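Local coordinates for protein phosphatase (Thermotoga maritima, PDB 1NF2) that is a HAD-family hydrolase that binds magnesium and probably acts as a phosphatase, removing phosphate from a substrate that has not been firmly identified, at residues I209-D214 with G226-M231; V6-G11 with G213-D218; E22-N27 with G253-L258. All coordinates share one frame; numbering follows the deposited sequence.

Contact 1: residues I209-D214 with G226-M231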
loop_
_atom_site.group_PDB
_atom_site.type_symbol
_atom_site.label_atom_id
_atom_site.label_comp_id
_atom_site.label_asym_id
_atom_site.label_seq_id
_atom_site.Cartn_x
_atom_site.Cartn_y
_atom_site.Cartn_z
ATOM N N ILE A 209 -9.928 -17.724 2.189
ATOM C CA ILE A 209 -9.592 -16.312 2.014
ATOM C C ILE A 209 -10.285 -15.631 0.843
ATOM O O ILE A 209 -10.331 -16.175 -0.255
ATOM C CB ILE A 209 -8.075 -16.131 1.800
ATOM C CG1 ILE A 209 -7.301 -16.781 2.951
ATOM C CG2 ILE A 209 -7.733 -14.652 1.716
ATOM C CD1 ILE A 209 -5.796 -16.657 2.824
ATOM N N VAL A 210 -10.813 -14.434 1.092
ATOM C CA VAL A 210 -11.455 -13.638 0.051
ATOM C C VAL A 210 -10.690 -12.312 -0.035
ATOM O O VAL A 210 -10.305 -11.760 0.992
ATOM C CB VAL A 210 -12.924 -13.287 0.398
ATOM C CG1 VAL A 210 -13.607 -12.647 -0.807
ATOM C CG2 VAL A 210 -13.660 -14.516 0.826
ATOM N N VAL A 211 -10.469 -11.811 -1.250
ATOM C CA VAL A 211 -9.780 -10.531 -1.426
ATOM C C VAL A 211 -10.611 -9.616 -2.322
ATOM O O VAL A 211 -11.174 -10.057 -3.325
ATOM C CB VAL A 211 -8.365 -10.695 -2.075
ATOM C CG1 VAL A 211 -7.462 -11.493 -1.160
ATOM C CG2 VAL A 211 -8.477 -11.393 -3.403
ATOM N N PHE A 212 -10.714 -8.351 -1.927
ATOM C CA PHE A 212 -11.432 -7.346 -2.704
ATOM C C PHE A 212 -10.364 -6.381 -3.209
ATOM O O PHE A 212 -9.538 -5.911 -2.426
ATOM C CB PHE A 212 -12.425 -6.563 -1.823
ATOM C CG PHE A 212 -13.629 -7.358 -1.379
ATOM C CD1 PHE A 212 -14.865 -7.166 -1.983
ATOM C CD2 PHE A 212 -13.531 -8.267 -0.341
ATOM C CE1 PHE A 212 -15.994 -7.872 -1.556
ATOM C CE2 PHE A 212 -14.654 -8.981 0.094
ATOM C CZ PHE A 212 -15.885 -8.777 -0.519
ATOM N N GLY A 213 -10.385 -6.093 -4.505
ATOM C CA GLY A 213 -9.409 -5.181 -5.065
ATOM C C GLY A 213 -9.907 -4.469 -6.310
ATOM O O GLY A 213 -11.023 -4.707 -6.779
ATOM N N ASP A 214 -9.069 -3.586 -6.838
ATOM C CA ASP A 214 -9.394 -2.824 -8.030
ATOM C C ASP A 214 -8.129 -2.564 -8.852
ATOM O O ASP A 214 -8.210 -2.153 -10.015
ATOM C CB ASP A 214 -9.990 -1.477 -7.629
ATOM C CG ASP A 214 -8.930 -0.507 -7.113
ATOM O OD1 ASP A 214 -9.108 0.719 -7.290
ATOM O OD2 ASP A 214 -7.918 -0.966 -6.530
ATOM N N GLY A 226 -8.855 -17.749 -2.192
ATOM C CA GLY A 226 -9.799 -18.730 -2.704
ATOM C C GLY A 226 -10.948 -18.079 -3.465
ATOM O O GLY A 226 -11.520 -18.693 -4.354
ATOM N N LEU A 227 -11.294 -16.841 -3.114
ATOM C CA LEU A 227 -12.380 -16.124 -3.799
ATOM C C LEU A 227 -11.885 -14.736 -4.207
ATOM O O LEU A 227 -11.295 -14.030 -3.393
ATOM C CB LEU A 227 -13.604 -15.992 -2.883
ATOM C CG LEU A 227 -14.825 -15.289 -3.497
ATOM C CD1 LEU A 227 -15.289 -16.054 -4.721
ATOM C CD2 LEU A 227 -15.951 -15.197 -2.468
ATOM N N ARG A 228 -12.126 -14.349 -5.459
ATOM C CA ARG A 228 -11.654 -13.048 -5.954
ATOM C C ARG A 228 -12.754 -12.075 -6.406
ATOM O O ARG A 228 -13.500 -12.348 -7.344
ATOM C CB ARG A 228 -10.660 -13.278 -7.098
ATOM C CG ARG A 228 -9.493 -14.179 -6.693
ATOM C CD ARG A 228 -8.547 -14.440 -7.847
ATOM N NE ARG A 228 -9.133 -15.307 -8.860
ATOM C CZ ARG A 228 -9.275 -16.620 -8.725
ATOM N NH1 ARG A 228 -8.866 -17.220 -7.613
ATOM N NH2 ARG A 228 -9.832 -17.331 -9.701
ATOM N N VAL A 229 -12.821 -10.924 -5.747
ATOM C CA VAL A 229 -13.834 -9.917 -6.050
ATOM C C VAL A 229 -13.221 -8.628 -6.582
ATOM O O VAL A 229 -12.403 -8.001 -5.914
ATOM C CB VAL A 229 -14.663 -9.554 -4.781
ATOM C CG1 VAL A 229 -15.838 -8.652 -5.173
ATOM C CG2 VAL A 229 -15.165 -10.819 -4.091
ATOM N N ALA A 230 -13.625 -8.244 -7.788
ATOM C CA ALA A 230 -13.147 -7.017 -8.417
ATOM C C ALA A 230 -14.205 -5.940 -8.244
ATOM O O ALA A 230 -15.398 -6.219 -8.346
ATOM C CB ALA A 230 -12.901 -7.245 -9.900
ATOM N N MET A 231 -13.772 -4.716 -7.974
ATOM C CA MET A 231 -14.701 -3.614 -7.820
ATOM C C MET A 231 -15.172 -3.284 -9.234
ATOM O O MET A 231 -14.469 -3.567 -10.205
ATOM C CB MET A 231 -13.992 -2.406 -7.182
ATOM C CG MET A 231 -13.494 -2.661 -5.760
ATOM S SD MET A 231 -14.742 -3.503 -4.710
ATOM C CE MET A 231 -14.492 -2.989 -3.411
#
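V229 lies over the ring of F212, and this pair forms the tight part of the contact. Its CB stands 4.1 Å from the F212 ring centroid and 29° off the ring normal, a CH-pi contact over the face, while V229 CG1 touches F212 CD1 at 3.7 Å. The first torsion of V229 sets CG1 anti to the backbone N (chi1 -172°), which sets this branch beside the CD1-CE1 edge, outside the ring outline, while CG2 stands over the face toward the rim. The packing runs on along this face of the sheet: V229 CG2 reaches V210 CG1 at 4.1 Å, and V210 CG1 meets L227 CD2 at 3.8 Å, V210 and L227 lying side by side. Helix 253-258 packs here too, with V254 against F212 and V257 against V229.

Strands 209-213 and 227-230 run parallel and are joined by helix 216-222, so they form a beta-alpha-beta unit in the Rossmann-like core of the HAD fold. V211 and G213 each use both N and O, giving the ladder pattern of parallel pairing; V229 N to V211 O, at 3.1 Å, is nearly straight. Past the last bridge, M231 N still bonds to G213 O (3.0 Å).

The other face, carrying V211 and R228, is thinner: V211 CG2 approaches R228 CG no closer than 4.4 Å. The partly exposed R228 chain leads elsewhere, with NE bonded to A241 O. At the partly exposed G226 end the ladder also changes, because I209 O accepts from both L227 N and G226 N, the latter at 2.9 Å but bent to 132° at the hydrogen and tilted from the carbonyl plane.

Contact 2: residues V6-G11 with G213-D218. With MG (magnesium ion), chain F.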
loop_
_atom_site.group_PDB
_atom_site.type_symbol
_atom_site.label_atom_id
_atom_site.label_comp_id
_atom_site.label_asym_id
_atom_site.label_seq_id
_atom_site.Cartn_x
_atom_site.Cartn_y
_atom_site.Cartn_z
ATOM N N VAL A 6 -9.735 -9.991 3.042
ATOM C CA VAL A 6 -8.719 -8.994 2.704
ATOM C C VAL A 6 -9.294 -7.859 1.853
ATOM O O VAL A 6 -9.919 -8.096 0.824
ATOM C CB VAL A 6 -7.544 -9.666 1.961
ATOM C CG1 VAL A 6 -6.430 -8.643 1.709
ATOM C CG2 VAL A 6 -7.016 -10.840 2.797
ATOM N N PHE A 7 -9.063 -6.625 2.280
ATOM C CA PHE A 7 -9.598 -5.465 1.575
ATOM C C PHE A 7 -8.555 -4.410 1.215
ATOM O O PHE A 7 -7.794 -3.962 2.074
ATOM C CB PHE A 7 -10.644 -4.748 2.444
ATOM C CG PHE A 7 -11.735 -5.632 2.972
ATOM C CD1 PHE A 7 -12.836 -5.954 2.183
ATOM C CD2 PHE A 7 -11.683 -6.110 4.280
ATOM C CE1 PHE A 7 -13.881 -6.739 2.692
ATOM C CE2 PHE A 7 -12.724 -6.898 4.799
ATOM C CZ PHE A 7 -13.823 -7.210 4.001
ATOM N N ASP A 8 -8.521 -3.997 -0.046
ATOM C CA ASP A 8 -7.619 -2.916 -0.426
ATOM C C ASP A 8 -8.423 -1.713 0.079
ATOM O O ASP A 8 -9.641 -1.824 0.272
ATOM C CB ASP A 8 -7.459 -2.844 -1.950
ATOM C CG ASP A 8 -6.445 -1.784 -2.396
ATOM O OD1 ASP A 8 -6.187 -1.679 -3.617
ATOM O OD2 ASP A 8 -5.904 -1.057 -1.540
ATOM N N LEU A 9 -7.762 -0.585 0.316
ATOM C CA LEU A 9 -8.452 0.614 0.793
ATOM C C LEU A 9 -8.922 1.474 -0.377
ATOM O O LEU A 9 -10.097 1.432 -0.745
ATOM C CB LEU A 9 -7.534 1.425 1.714
ATOM C CG LEU A 9 -7.823 1.373 3.217
ATOM C CD1 LEU A 9 -8.173 -0.033 3.642
ATOM C CD2 LEU A 9 -6.617 1.874 3.986
ATOM N N ASP A 10 -8.005 2.244 -0.964
ATOM C CA ASP A 10 -8.336 3.107 -2.097
ATOM C C ASP A 10 -9.026 2.333 -3.217
ATOM O O ASP A 10 -8.671 1.185 -3.501
ATOM C CB ASP A 10 -7.065 3.785 -2.632
ATOM C CG ASP A 10 -6.518 4.840 -1.677
ATOM O OD1 ASP A 10 -6.998 5.992 -1.715
ATOM O OD2 ASP A 10 -5.621 4.513 -0.875
ATOM N N GLY A 11 -10.022 2.969 -3.836
ATOM C CA GLY A 11 -10.768 2.357 -4.924
ATOM C C GLY A 11 -11.525 1.087 -4.571
ATOM O O GLY A 11 -12.137 0.470 -5.445
ATOM N N GLY A 213 -10.385 -6.093 -4.505
ATOM C CA GLY A 213 -9.409 -5.181 -5.065
ATOM C C GLY A 213 -9.907 -4.469 -6.310
ATOM O O GLY A 213 -11.023 -4.707 -6.779
ATOM N N ASP A 214 -9.069 -3.586 -6.838
ATOM C CA ASP A 214 -9.394 -2.824 -8.030
ATOM C C ASP A 214 -8.129 -2.564 -8.852
ATOM O O ASP A 214 -8.210 -2.153 -10.015
ATOM C CB ASP A 214 -9.990 -1.477 -7.629
ATOM C CG ASP A 214 -8.930 -0.507 -7.113
ATOM O OD1 ASP A 214 -9.108 0.719 -7.290
ATOM O OD2 ASP A 214 -7.918 -0.966 -6.530
ATOM N N ASN A 215 -6.982 -2.829 -8.223
ATOM C CA ASN A 215 -5.631 -2.579 -8.751
ATOM C C ASN A 215 -4.768 -3.630 -9.422
ATOM O O ASN A 215 -4.988 -4.834 -9.315
ATOM C CB ASN A 215 -4.744 -2.021 -7.626
ATOM C CG ASN A 215 -4.790 -0.536 -7.546
ATOM O OD1 ASN A 215 -4.148 0.075 -6.689
ATOM N ND2 ASN A 215 -5.547 0.070 -8.447
ATOM N N GLU A 216 -3.724 -3.113 -10.064
ATOM C CA GLU A 216 -2.699 -3.920 -10.707
ATOM C C GLU A 216 -1.975 -4.458 -9.475
ATOM O O GLU A 216 -1.616 -5.626 -9.412
ATOM C CB GLU A 216 -1.755 -3.025 -11.511
ATOM C CG GLU A 216 -1.555 -3.442 -12.953
ATOM C CD GLU A 216 -1.078 -4.870 -13.080
ATOM O OE1 GLU A 216 -0.121 -5.243 -12.366
ATOM O OE2 GLU A 216 -1.655 -5.619 -13.900
ATOM N N ASN A 217 -1.797 -3.577 -8.491
ATOM C CA ASN A 217 -1.166 -3.914 -7.218
ATOM C C ASN A 217 -1.901 -5.040 -6.474
ATOM O O ASN A 217 -1.268 -5.869 -5.818
ATOM C CB ASN A 217 -1.139 -2.688 -6.302
ATOM C CG ASN A 217 -0.043 -1.692 -6.668
ATOM O OD1 ASN A 217 -0.033 -0.563 -6.167
ATOM N ND2 ASN A 217 0.886 -2.107 -7.524
ATOM N N ASP A 218 -3.231 -5.049 -6.564
ATOM C CA ASP A 218 -4.065 -6.044 -5.879
ATOM C C ASP A 218 -4.107 -7.378 -6.616
ATOM O O ASP A 218 -4.343 -8.424 -6.020
ATOM C CB ASP A 218 -5.497 -5.512 -5.719
ATOM C CG ASP A 218 -5.564 -4.258 -4.874
ATOM O OD1 ASP A 218 -6.482 -3.435 -5.111
ATOM O OD2 ASP A 218 -4.711 -4.095 -3.973
HETATM MG MG MG F . -6.472 0.521 -4.767
#
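D8 and G213 bring the two backbones together, their CA atoms 5.5 Å apart, and G11 follows opposite D214 at 6.2 Å. CG of D8 is anti to its backbone N (chi1 -176°), directed at segment 213-218; its OD1 binds the magnesium ion at 2.5 Å, and D214 OD2 binds it from the other segment at 2.7 Å. D10 binds it through its backbone O, 2.6 Å from the magnesium ion. D8 OD1 and D214 OD2, both acceptors, lie 3.5 Å apart, and the shared cation would offset their repulsion. D218 crosses D8 at about a right angle, the carboxylate planes 87° apart; the exact place of D218 OD1 is doubtful, although D214 N and N215 N both point at it. K191 forms salt bridges with OD2 of D8 and of D218, so positive charge also reaches the side of this pair. Beside the site, G11 CA touches D214 OD1 at 3.3 Å. This grouping is the magnesium site of HAD hydrolases, in which the D-x-D motif at the end of strand 4-8 faces the G-D-x-x-x-D motif that starts at the end of strand 209-213.

Contact 3: residues E22-N27 with G253-L258. With SO4 (sulfate ion), chain E.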
loop_
_atom_site.group_PDB
_atom_site.type_symbol
_atom_site.label_atom_id
_atom_site.label_comp_id
_atom_site.label_asym_id
_atom_site.label_seq_id
_atom_site.Cartn_x
_atom_site.Cartn_y
_atom_site.Cartn_z
ATOM N N GLU A 22 -21.184 3.605 5.982
ATOM C CA GLU A 22 -21.639 2.964 7.213
ATOM C C GLU A 22 -21.998 1.509 6.939
ATOM O O GLU A 22 -21.753 0.629 7.767
ATOM C CB GLU A 22 -22.870 3.689 7.779
ATOM C CG GLU A 22 -22.559 4.908 8.612
ATOM C CD GLU A 22 -21.838 4.563 9.899
ATOM O OE1 GLU A 22 -22.276 3.618 10.587
ATOM O OE2 GLU A 22 -20.844 5.243 10.231
ATOM N N LYS A 23 -22.584 1.251 5.778
ATOM C CA LYS A 23 -22.955 -0.116 5.447
ATOM C C LYS A 23 -21.711 -1.021 5.484
ATOM O O LYS A 23 -21.712 -2.066 6.151
ATOM C CB LYS A 23 -23.629 -0.174 4.073
ATOM C CG LYS A 23 -24.112 -1.567 3.684
ATOM C CD LYS A 23 -24.652 -1.622 2.257
ATOM C CE LYS A 23 -26.075 -1.112 2.153
ATOM N NZ LYS A 23 -26.222 0.268 2.683
ATOM N N ASP A 24 -20.647 -0.613 4.789
ATOM C CA ASP A 24 -19.416 -1.410 4.763
ATOM C C ASP A 24 -18.809 -1.502 6.154
ATOM O O ASP A 24 -18.316 -2.558 6.557
ATOM C CB ASP A 24 -18.369 -0.816 3.805
ATOM C CG ASP A 24 -18.753 -0.965 2.341
ATOM O OD1 ASP A 24 -19.604 -1.823 2.008
ATOM O OD2 ASP A 24 -18.183 -0.219 1.514
ATOM N N ARG A 25 -18.839 -0.396 6.889
ATOM C CA ARG A 25 -18.293 -0.396 8.239
ATOM C C ARG A 25 -19.010 -1.430 9.097
ATOM O O ARG A 25 -18.370 -2.273 9.722
ATOM C CB ARG A 25 -18.437 0.979 8.893
ATOM C CG ARG A 25 -17.804 1.056 10.276
ATOM C CD ARG A 25 -18.166 2.345 11.002
ATOM N NE ARG A 25 -19.584 2.405 11.346
ATOM C CZ ARG A 25 -20.154 1.723 12.339
ATOM N NH1 ARG A 25 -19.428 0.920 13.108
ATOM N NH2 ARG A 25 -21.455 1.841 12.558
ATOM N N ARG A 26 -20.341 -1.375 9.129
ATOM C CA ARG A 26 -21.090 -2.328 9.945
ATOM C C ARG A 26 -20.853 -3.792 9.570
ATOM O O ARG A 26 -20.776 -4.653 10.445
ATOM C CB ARG A 26 -22.587 -2.009 9.918
ATOM C CG ARG A 26 -22.987 -0.961 10.943
ATOM C CD ARG A 26 -24.496 -0.860 11.069
ATOM N NE ARG A 26 -25.049 0.248 10.299
ATOM C CZ ARG A 26 -25.240 1.475 10.777
ATOM N NH1 ARG A 26 -24.924 1.762 12.034
ATOM N NH2 ARG A 26 -25.749 2.414 9.993
ATOM N N ASN A 27 -20.727 -4.080 8.280
ATOM C CA ASN A 27 -20.488 -5.457 7.865
ATOM C C ASN A 27 -19.118 -5.941 8.305
ATOM O O ASN A 27 -18.959 -7.103 8.687
ATOM C CB ASN A 27 -20.639 -5.600 6.353
ATOM C CG ASN A 27 -22.087 -5.712 5.930
ATOM O OD1 ASN A 27 -22.825 -6.548 6.451
ATOM N ND2 ASN A 27 -22.502 -4.875 4.981
ATOM N N GLY A 253 -19.900 -1.413 -2.783
ATOM C CA GLY A 253 -19.619 -2.594 -3.573
ATOM C C GLY A 253 -19.176 -3.751 -2.710
ATOM O O GLY A 253 -19.531 -4.901 -2.979
ATOM N N VAL A 254 -18.400 -3.448 -1.674
ATOM C CA VAL A 254 -17.909 -4.471 -0.762
ATOM C C VAL A 254 -19.061 -5.185 -0.055
ATOM O O VAL A 254 -19.137 -6.417 -0.073
ATOM C CB VAL A 254 -16.975 -3.863 0.303
ATOM C CG1 VAL A 254 -16.551 -4.935 1.299
ATOM C CG2 VAL A 254 -15.755 -3.252 -0.371
ATOM N N SER A 255 -19.952 -4.411 0.564
ATOM C CA SER A 255 -21.105 -4.971 1.271
ATOM C C SER A 255 -21.972 -5.819 0.355
ATOM O O SER A 255 -22.417 -6.897 0.731
ATOM C CB SER A 255 -21.984 -3.856 1.857
ATOM O OG SER A 255 -21.393 -3.250 2.991
ATOM N N TYR A 256 -22.208 -5.320 -0.851
ATOM C CA TYR A 256 -23.056 -6.008 -1.810
ATOM C C TYR A 256 -22.704 -7.483 -2.007
ATOM O O TYR A 256 -23.595 -8.322 -2.146
ATOM C CB TYR A 256 -23.023 -5.263 -3.144
ATOM C CG TYR A 256 -24.115 -5.669 -4.106
ATOM C CD1 TYR A 256 -23.927 -6.713 -5.009
ATOM C CD2 TYR A 256 -25.342 -5.004 -4.114
ATOM C CE1 TYR A 256 -24.932 -7.087 -5.901
ATOM C CE2 TYR A 256 -26.358 -5.369 -5.002
ATOM C CZ TYR A 256 -26.145 -6.411 -5.892
ATOM O OH TYR A 256 -27.143 -6.783 -6.765
ATOM N N VAL A 257 -21.415 -7.804 -2.013
ATOM C CA VAL A 257 -20.981 -9.189 -2.181
ATOM C C VAL A 257 -20.688 -9.823 -0.825
ATOM O O VAL A 257 -20.973 -11.000 -0.595
ATOM C CB VAL A 257 -19.700 -9.281 -3.066
ATOM C CG1 VAL A 257 -19.037 -10.653 -2.900
ATOM C CG2 VAL A 257 -20.061 -9.062 -4.518
ATOM N N LEU A 258 -20.130 -9.024 0.076
ATOM C CA LEU A 258 -19.783 -9.493 1.403
ATOM C C LEU A 258 -20.968 -10.127 2.126
ATOM O O LEU A 258 -20.819 -11.140 2.807
ATOM C CB LEU A 258 -19.225 -8.329 2.218
ATOM C CG LEU A 258 -18.567 -8.634 3.557
ATOM C CD1 LEU A 258 -17.488 -9.709 3.401
ATOM C CD2 LEU A 258 -17.977 -7.338 4.102
HETATM S S SO4 E . -24.078 0.828 15.251
HETATM O O1 SO4 E . -23.540 0.342 16.539
HETATM O O2 SO4 E . -23.220 1.916 14.750
HETATM O O3 SO4 E . -24.098 -0.279 14.273
HETATM O O4 SO4 E . -25.449 1.337 15.444
HETATM O O HOH W 1 -17.128 -0.650 -1.119
#
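D24 and S255 join helices 22-31 and 253-258 where the backbones come nearest, CA to CA 5.3 Å; the local axes lie 8.6 Å apart and cross at 46°. D24 can be followed outward atom by atom. Its CB stays at the margin, 4.0 Å from S255 OG. CG is anti to its own carbonyl carbon (chi1 -70°), and its nearest atoms across the contact are S255 OG and V254 CB. OD1 carries most of the contact: it accepts a very short bond of 2.5 Å from S255 OG and a second, at 3.0 Å, from S255 N, which arrives on the syn side but 34° out of the carboxylate plane. The same oxygen touches V254 CB. OD2, at the tip, takes a hydrogen from a water that in turn accepts from V254 N, so the carboxylate serves two successive N-H groups of the first helical turn, one directly and one through water.

S255 OG is gripped from another side by N27, whose ND2 donates to it at 2.8 Å with the hydroxyl oxygen near the amide plane; ND2 also bonds to E259. Aliphatic atoms flank this polar group: K23 CG rests 3.3 Å from S255 OG, and L258 CD2 packs on N27 CB at 3.9 Å.

The relay N27 ND2 to S255 OG to D24 OD1 has one direction, which fixes the serine hydroxyl's rotation. With D24 and S255 buried, these bonds supply polar partners in the interior, and the carboxylate beside a helix N-terminus is probably stabilised as an anion.

Along the chain the segments come in the order 6-11, 22-27, 209-214 (running on into 213-218), 226-231 and 253-258, so contacts 2 and 3 each bring an N-terminal segment to a C-terminal one, while contact 1 joins two C-terminal strands. Contacts 1 and 2 share G213 and D214, their centres 9 Å apart; V6 pairs with V210 and F212, making strands 4-8 and 209-213 neighbours in one sheet. Contact 3 lies about 14 and 15 Å from them, centre to centre, its V254 packing on both M231 and F7. The second sheet, formed from residues 102-186, lies between in sequence, consistent with a cap domain inserted into the HAD core that carries the magnesium site.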